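Local coordinates for FAD-binding PCMH-type domain-containing protein (Gibberella zeae, PDB 6YJO), which carries a covalently bound FAD and probably oxidises oligosaccharides, as a fungal member of the oxygen-dependent FAD-linked oxidoreductase family, at residues Y176-R181 against N325-G330; Q233-P238 against G318-M323. One frame throughout, in Å; residues are numbered along the deposited sequence.

Contact 1: Y176-R181 against N325-G330; sequences YGFASR and NKYANG. With FAD (flavin-adenine dinucleotide), chain C.
One face of the Tyr-327 ring carries CE2 and CD2 of Phe-178. Atom CE2 of Phe-178 lies over the ring centre, 3.5 Å above the Tyr-327 plane, and its neighbour CD2 is 3.7 Å from Tyr-327 CD2. The two planes meet obliquely, at 49°. The centroids of the Phe-178 and Tyr-327 rings are 4.5 Å apart. In both residues CG is anti to the carbonyl carbon (chi1 -74° and -78°). This swings each ring beside its own backbone N and, with both side chains leaving toward the other segment, lets the rings meet. The Tyr-327 OH is hydrogen-bonded to the Gly-288 carbonyl, and both rings also touch Val-289 of strand 283-290. Tyr-176 has Ser-180 CB against one ring face, toward the rim. Its backbone reads the pyrimidine edge of the flavin: Tyr-176 N gives a hydrogen bond to FAD O2 (3.2 Å), and FAD N3 gives one to Tyr-176 O (2.7 Å). The turn behind it is closed by two bonds, Gly-177 N to Ser-180 OG (3.0 Å) and Ser-180 N to Gly-177 O (3.0 Å). Phe-178 also touches the FAD-binding Ser-161. One aromatic pair thus joins the flavin-binding turn to the residue just after helix 320-326. The chemistry between the segments is apolar, and no hydrogen bond crosses; the Tyr-327 hydroxyl is held by Gly-288, and the backbone of Tyr-176 holds the flavin.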
# COMPACT_ATOMS: atom_id res chain seq x y z
N TYR A 176 0.55 4.84 -2.36
CA TYR A 176 -0.31 5.94 -2.78
C TYR A 176 -0.70 6.79 -1.58
O TYR A 176 -0.98 6.27 -0.50
CB TYR A 176 -1.58 5.41 -3.47
CG TYR A 176 -2.45 6.51 -4.03
CD1 TYR A 176 -3.37 7.18 -3.22
CD2 TYR A 176 -2.36 6.90 -5.36
CE1 TYR A 176 -4.16 8.18 -3.72
CE2 TYR A 176 -3.15 7.91 -5.87
CZ TYR A 176 -4.05 8.54 -5.04
OH TYR A 176 -4.85 9.54 -5.53
N GLY A 177 -0.74 8.10 -1.80
CA GLY A 177 -1.11 9.02 -0.75
C GLY A 177 -1.48 10.37 -1.32
O GLY A 177 -1.68 10.52 -2.53
N PHE A 178 -1.55 11.36 -0.43
CA PHE A 178 -2.00 12.70 -0.79
C PHE A 178 -0.95 13.52 -1.53
O PHE A 178 -1.19 14.69 -1.80
CB PHE A 178 -2.46 13.44 0.47
CG PHE A 178 -3.79 12.96 0.99
CD1 PHE A 178 -4.86 12.76 0.13
CD2 PHE A 178 -3.97 12.72 2.34
CE1 PHE A 178 -6.07 12.32 0.60
CE2 PHE A 178 -5.20 12.28 2.82
CZ PHE A 178 -6.25 12.08 1.95
N ALA A 179 0.19 12.92 -1.87
CA ALA A 179 1.16 13.52 -2.78
C ALA A 179 1.32 12.74 -4.07
O ALA A 179 2.13 13.13 -4.92
CB ALA A 179 2.53 13.64 -2.09
N SER A 180 0.57 11.65 -4.25
CA SER A 180 0.80 10.78 -5.40
C SER A 180 0.36 11.44 -6.70
O SER A 180 1.09 11.41 -7.70
CB SER A 180 0.06 9.45 -5.20
OG SER A 180 0.76 8.61 -4.31
N ARG A 181 -0.83 12.05 -6.70
CA ARG A 181 -1.33 12.66 -7.93
C ARG A 181 -0.37 13.72 -8.45
O ARG A 181 -0.35 14.00 -9.66
CB ARG A 181 -2.71 13.27 -7.68
CG ARG A 181 -3.52 13.45 -8.94
CD ARG A 181 -4.99 13.67 -8.63
NE ARG A 181 -5.73 13.98 -9.85
CZ ARG A 181 -5.71 15.16 -10.45
NH1 ARG A 181 -5.00 16.16 -9.95
NH2 ARG A 181 -6.41 15.35 -11.57
N ASN A 325 1.14 15.23 9.56
CA ASN A 325 0.61 15.02 10.90
C ASN A 325 -0.91 15.12 10.93
O ASN A 325 -1.57 14.40 11.69
CB ASN A 325 1.22 16.01 11.88
CG ASN A 325 2.52 15.52 12.47
OD1 ASN A 325 2.55 14.49 13.16
ND2 ASN A 325 3.61 16.25 12.24
N LYS A 326 -1.50 16.01 10.12
CA LYS A 326 -2.95 16.17 10.14
C LYS A 326 -3.66 14.93 9.62
O LYS A 326 -4.80 14.65 10.02
CB LYS A 326 -3.37 17.39 9.33
CG LYS A 326 -4.88 17.58 9.24
CD LYS A 326 -5.27 19.06 9.12
CE LYS A 326 -6.78 19.24 9.07
NZ LYS A 326 -7.40 18.55 7.89
N TYR A 327 -3.01 14.17 8.74
CA TYR A 327 -3.59 12.97 8.15
C TYR A 327 -2.96 11.69 8.69
O TYR A 327 -3.25 10.61 8.17
CB TYR A 327 -3.46 13.03 6.62
CG TYR A 327 -4.48 13.94 5.96
CD1 TYR A 327 -5.84 13.67 6.06
CD2 TYR A 327 -4.07 15.04 5.22
CE1 TYR A 327 -6.76 14.49 5.45
CE2 TYR A 327 -4.99 15.86 4.60
CZ TYR A 327 -6.34 15.58 4.72
OH TYR A 327 -7.27 16.39 4.12
N ALA A 328 -2.12 11.79 9.72
CA ALA A 328 -1.54 10.62 10.36
C ALA A 328 -2.50 9.91 11.31
O ALA A 328 -2.17 8.83 11.81
CB ALA A 328 -0.28 11.02 11.14
N ASN A 329 -3.67 10.50 11.58
CA ASN A 329 -4.70 9.85 12.39
C ASN A 329 -4.23 9.65 13.83
O ASN A 329 -4.36 8.58 14.41
CB ASN A 329 -5.13 8.52 11.77
CG ASN A 329 -6.44 7.99 12.33
OD1 ASN A 329 -7.39 8.76 12.55
ND2 ASN A 329 -6.51 6.68 12.57
N GLY A 330 -3.66 10.72 14.41
CA GLY A 330 -3.21 10.69 15.78
C GLY A 330 -1.84 10.07 16.01
O GLY A 330 -1.31 10.20 17.12
PA FAD C . 4.32 -6.03 5.97
O1A FAD C . 3.28 -6.95 6.49
O2A FAD C . 5.62 -6.01 6.78
O5B FAD C . 4.63 -6.33 4.45
C5B FAD C . 3.57 -6.48 3.48
C4B FAD C . 4.08 -7.28 2.31
O4B FAD C . 5.41 -6.82 1.97
C3B FAD C . 4.20 -8.78 2.56
O3B FAD C . 3.94 -9.51 1.37
C2B FAD C . 5.65 -8.91 3.01
O2B FAD C . 6.16 -10.22 2.78
C1B FAD C . 6.33 -7.89 2.09
N9A FAD C . 7.60 -7.38 2.60
C8A FAD C . 7.82 -6.65 3.74
N7A FAD C . 9.07 -6.34 3.94
C5A FAD C . 9.73 -6.91 2.86
C6A FAD C . 11.09 -6.95 2.50
N6A FAD C . 12.07 -6.37 3.19
N1A FAD C . 11.41 -7.61 1.36
C2A FAD C . 10.43 -8.19 0.66
N3A FAD C . 9.12 -8.22 0.91
C4A FAD C . 8.83 -7.56 2.04
N1 FAD C . -1.52 1.94 1.39
C2 FAD C . -1.61 2.98 0.50
O2 FAD C . -1.37 2.83 -0.70
N3 FAD C . -1.99 4.24 0.96
C4 FAD C . -2.29 4.57 2.26
O4 FAD C . -2.61 5.72 2.55
C4X FAD C . -2.18 3.46 3.19
N5 FAD C . -2.45 3.69 4.45
C5X FAD C . -2.34 2.62 5.33
C6 FAD C . -2.65 2.83 6.67
C7 FAD C . -2.53 1.81 7.61
C7M FAD C . -2.85 2.09 9.05
C8 FAD C . -2.16 0.52 7.18
C8M FAD C . -2.03 -0.62 8.15
C9 FAD C . -1.88 0.30 5.83
C9A FAD C . -1.97 1.34 4.91
N10 FAD C . -1.68 1.15 3.55
C10 FAD C . -1.79 2.18 2.66
C1' FAD C . -1.31 -0.18 3.04
C2' FAD C . 0.19 -0.41 2.94
O2' FAD C . 0.71 0.25 1.79
C3' FAD C . 0.43 -1.92 2.81
O3' FAD C . -0.20 -2.57 3.90
C4' FAD C . 1.91 -2.32 2.80
O4' FAD C . 2.13 -3.33 1.82
C5' FAD C . 2.34 -2.82 4.16
O5' FAD C . 3.78 -2.84 4.21
P FAD C . 4.52 -3.19 5.55
O1P FAD C . 5.99 -3.50 5.26
O2P FAD C . 4.25 -2.13 6.55
O3P FAD C . 3.76 -4.54 5.95

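Contact 2: Q233-P238 against G318-M323; sequences QTFAAP and GGWIQM
Trp-320 sets CG anti to its own backbone N (chi1 157°), which carries the indole from the first turn of helix 320-326 to the 233-238 segment. Phe-235 has CG between its backbone N and carbonyl carbon (chi1 66°), and its ring end reaches the same indole. There the rings form an offset edge-to-face pair. The edge of Phe-235 faces the six-membered ring of Trp-320, with planes at 88° and CZ of Phe-235 3.9 Å from CH2 of Trp-320. Ala-237 CB sits over the five-membered ring in a CH-pi contact, 4.1 Å from the Trp-320 ring centroid. Pro-238 closes in beside them, with its CD 3.5 Å from Trp-320 CE3. Its carbonyl O is 3.3 Å from Trp-320 CB. Gly-319 holds the N-cap position of the helix, and its N gives a hydrogen bond to a lone pair of Gln-322 OE1 (3.3 Å). Phe-150 of helix 142-152 touches both Ala-237 and Trp-320, and His-183 stacks on Phe-235. No hydrogen bond crosses the segments. The end of strand 226-236, in the six-stranded antiparallel sheet, and the N-terminal turn of helix 320-326 are joined by dispersion and weak CH-pi and aromatic attraction, all converging on one buried indole.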
# COMPACT_ATOMS: atom_id res chain seq x y z
N GLN A 233 14.51 8.57 -5.64
CA GLN A 233 14.85 9.94 -6.01
C GLN A 233 13.84 10.87 -5.34
O GLN A 233 12.65 10.86 -5.69
CB GLN A 233 14.84 10.11 -7.53
CG GLN A 233 15.47 11.41 -8.03
CD GLN A 233 16.96 11.48 -7.75
OE1 GLN A 233 17.67 10.48 -7.85
NE2 GLN A 233 17.44 12.67 -7.38
N THR A 234 14.31 11.65 -4.38
CA THR A 234 13.42 12.52 -3.61
C THR A 234 13.03 13.75 -4.41
O THR A 234 13.69 14.15 -5.38
CB THR A 234 14.10 12.97 -2.31
OG1 THR A 234 15.11 13.93 -2.62
CG2 THR A 234 14.72 11.79 -1.58
N PHE A 235 11.92 14.36 -4.00
CA PHE A 235 11.52 15.68 -4.46
C PHE A 235 11.59 16.66 -3.29
O PHE A 235 11.64 16.26 -2.12
CB PHE A 235 10.11 15.66 -5.06
CG PHE A 235 9.02 15.35 -4.07
CD1 PHE A 235 8.44 16.37 -3.33
CD2 PHE A 235 8.56 14.06 -3.89
CE1 PHE A 235 7.44 16.10 -2.41
CE2 PHE A 235 7.56 13.78 -2.99
CZ PHE A 235 7.00 14.80 -2.24
N ALA A 236 11.60 17.95 -3.61
CA ALA A 236 11.74 18.97 -2.58
C ALA A 236 10.43 19.10 -1.81
O ALA A 236 9.38 19.35 -2.40
CB ALA A 236 12.12 20.31 -3.21
N ALA A 237 10.50 18.92 -0.50
CA ALA A 237 9.31 19.05 0.34
C ALA A 237 8.73 20.44 0.16
O ALA A 237 9.43 21.44 0.42
CB ALA A 237 9.66 18.81 1.81
N PRO A 238 7.47 20.58 -0.26
CA PRO A 238 6.92 21.92 -0.47
C PRO A 238 6.77 22.65 0.86
O PRO A 238 6.63 22.04 1.92
CB PRO A 238 5.57 21.65 -1.13
CG PRO A 238 5.15 20.33 -0.59
CD PRO A 238 6.42 19.54 -0.34
N GLY A 318 -0.01 25.42 5.70
CA GLY A 318 1.09 25.17 6.61
C GLY A 318 2.21 24.38 5.96
O GLY A 318 2.27 24.26 4.73
N GLY A 319 3.09 23.85 6.80
CA GLY A 319 4.24 23.13 6.32
C GLY A 319 3.90 21.72 5.84
O GLY A 319 2.78 21.23 5.99
N TRP A 320 4.90 21.06 5.26
CA TRP A 320 4.72 19.72 4.71
C TRP A 320 4.59 18.70 5.82
O TRP A 320 3.75 17.79 5.75
CB TRP A 320 5.89 19.40 3.78
CG TRP A 320 6.18 17.93 3.56
CD1 TRP A 320 7.10 17.17 4.22
CD2 TRP A 320 5.57 17.06 2.60
NE1 TRP A 320 7.10 15.89 3.73
CE2 TRP A 320 6.16 15.80 2.73
CE3 TRP A 320 4.57 17.24 1.63
CZ2 TRP A 320 5.79 14.71 1.94
CZ3 TRP A 320 4.20 16.16 0.85
CH2 TRP A 320 4.81 14.91 1.01
N ILE A 321 5.41 18.83 6.87
CA ILE A 321 5.31 17.93 8.02
C ILE A 321 4.00 18.17 8.76
O ILE A 321 3.48 17.26 9.41
CB ILE A 321 6.54 18.12 8.94
CG1 ILE A 321 7.81 17.68 8.21
CG2 ILE A 321 6.37 17.34 10.23
CD1 ILE A 321 7.89 16.17 7.93
N GLN A 322 3.45 19.38 8.67
CA GLN A 322 2.16 19.64 9.30
C GLN A 322 1.06 18.85 8.61
O GLN A 322 0.19 18.27 9.28
CB GLN A 322 1.87 21.14 9.26
CG GLN A 322 1.01 21.65 10.39
CD GLN A 322 1.14 23.15 10.59
OE1 GLN A 322 1.71 23.85 9.76
NE2 GLN A 322 0.63 23.64 11.71
N MET A 323 1.07 18.81 7.28
CA MET A 323 0.04 18.07 6.55
C MET A 323 0.13 16.57 6.83
O MET A 323 -0.89 15.90 6.95
CB MET A 323 0.16 18.35 5.05
CG MET A 323 -0.75 17.51 4.17
SD MET A 323 -0.11 15.85 3.78
CE MET A 323 1.51 16.23 3.11

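In the fold
The centres of contacts 1 and 2 lie 11 Å apart. Both use helix 320-326: contact 2 takes its start, and contact 1 its end and the residues just after. Along the chain the order is 176-181, 233-238, 318-323, 325-330, so the segments of contact 2 both fall between those of contact 1 in sequence. The contacts also touch directly, Ala-179 CB lying 4.1 Å from Trp-320 CH2. Segment 176-181 is part of the FAD-binding domain, and 233-238 takes in the end of strand 226-236 and the residues just after it. One short helix, following strand 314-315 of the seven-stranded sheet, thus packs on both, beside the flavin-binding region.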